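Local coordinates for chitin binding protein (Streptomyces lividans, PDB 5FTZ), which is a copper-dependent AA10 lytic polysaccharide monooxygenase that cleaves polysaccharide oxidatively, probably chitin, at the copper (II) ion site. Residues are numbered along the deposited sequence; one frame, centred on the assembly and turned at random. Chains: chain A/B, Chitin binding protein.

The copper (II) ion site. Residues chain A 158-159; chain B 158-159. With CU (copper (II) ion), chain C.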
ATOM      1  N   HIS A 158      -0.176  -7.556   0.929  1.00  9.58           N
ATOM      2  CA  HIS A 158      -0.663  -6.195   0.726  1.00  9.16           C
ATOM      3  C   HIS A 158      -0.541  -5.763  -0.772  1.00  9.60           C
ATOM      4  O   HIS A 158       0.426  -6.023  -1.433  1.00  9.57           O
ATOM      5  CB  HIS A 158       0.197  -5.309   1.586  1.00 10.23           C
ATOM      6  CG  HIS A 158      -0.026  -3.817   1.417  1.00 10.68           C
ATOM      7  ND1 HIS A 158      -1.004  -3.112   2.091  1.00 12.82           N
ATOM      8  CD2 HIS A 158       0.741  -2.911   0.778  1.00 10.87           C
ATOM      9  CE1 HIS A 158      -0.887  -1.821   1.789  1.00 12.06           C
ATOM     10  NE2 HIS A 158       0.146  -1.693   0.991  1.00 10.00           N
ATOM     11  N   ASP A 159      -1.567  -5.058  -1.232  1.00  9.53           N
ATOM     12  CA  ASP A 159      -1.581  -4.479  -2.583  1.00 10.32           C
ATOM     13  C   ASP A 159      -1.405  -5.554  -3.626  1.00 10.90           C
ATOM     14  O   ASP A 159      -0.723  -5.397  -4.629  1.00 11.34           O
ATOM     15  CB  ASP A 159      -0.567  -3.360  -2.706  1.00 11.63           C
ATOM     16  CG  ASP A 159      -1.034  -2.084  -2.003  1.00 12.30           C
ATOM     17  OD1 ASP A 159      -2.132  -2.013  -1.483  1.00 13.32           O
ATOM     18  OD2 ASP A 159      -0.220  -1.110  -2.032  1.00 16.87           O
TER
ATOM     19  N   HIS B 158       0.589   7.540  -0.886  1.00  9.58           N
ATOM     20  CA  HIS B 158      -0.031   6.222  -0.798  1.00  9.16           C
ATOM     21  C   HIS B 158      -0.250   5.793   0.691  1.00  9.60           C
ATOM     22  O   HIS B 158       0.579   5.984   1.536  1.00  9.57           O
ATOM     23  CB  HIS B 158       0.917   5.267  -1.471  1.00 10.23           C
ATOM     24  CG  HIS B 158       0.552   3.797  -1.363  1.00 10.68           C
ATOM     25  ND1 HIS B 158      -0.318   3.163  -2.228  1.00 12.82           N
ATOM     26  CD2 HIS B 158       1.102   2.840  -0.588  1.00 10.87           C
ATOM     27  CE1 HIS B 158      -0.364   1.868  -1.918  1.00 12.06           C
ATOM     28  NE2 HIS B 158       0.472   1.669  -0.927  1.00 10.00           N
ATOM     29  N   ASP B 159      -1.398   5.171   0.926  1.00  9.53           N
ATOM     30  CA  ASP B 159      -1.731   4.606   2.241  1.00 10.32           C
ATOM     31  C   ASP B 159      -1.691   5.672   3.307  1.00 10.90           C
ATOM     32  O   ASP B 159      -1.241   5.472   4.426  1.00 11.34           O
ATOM     33  CB  ASP B 159      -0.851   3.414   2.560  1.00 11.63           C
ATOM     34  CG  ASP B 159      -1.260   2.172   1.766  1.00 12.30           C
ATOM     35  OD1 ASP B 159      -2.232   2.180   1.033  1.00 13.32           O
ATOM     36  OD2 ASP B 159      -0.545   1.140   1.953  1.00 16.87           O
TER
HETATM   37 CU    CU C 203       0.360  -0.017   0.024  0.50 12.59          CU
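This is a surface copper site shared by two copies of the protein, distinct from the histidine brace that A:His1 and A:His91 form in chain A, and their counterparts form in chain B. Each copy supplies a His-Asp pair from the loop between strands 148-157 and 162-171. A:His158 NE2 binds CU at 1.9 Å, and B:His158 NE2 binds it from the opposite side at 1.9 Å. The two imidazole nitrogens are almost in line through the metal, at 177°. In both histidines CG lies anti to the backbone N (chi1 173°), which sends the ring tip out toward the ion. The carboxylates add longer bonds across this axis: A:Asp159 OD2 lies 2.4 Å from CU, and B:Asp159 OD2 also lies 2.4 Å from it. They subtend 144° at the metal, so both bend toward one side and the shell is irregular. Water or other weak ligands may complete it unseen. Because both bind the same ion, each OD2 comes to lie at the edge of the other chain's histidine ring, in its plane, the two side chains tip to tip, with carboxylate and ring steeply turned against each other. The other oxygen, OD1, sits over one face of the histidine in its own chain, toward the rim. The two OD2 atoms of A:Asp159 and B:Asp159 are 4.6 Å apart, and the copper probably offsets any repulsion between their charges. An alanine in place of B:Asp159 would remove one carboxylate bond and would probably leave copper held less firmly between the chains. The ion is partly occupied. The site bridges two molecules and may be a product of crystallisation; the structure alone does not show a role in catalysis or in assembly in solution.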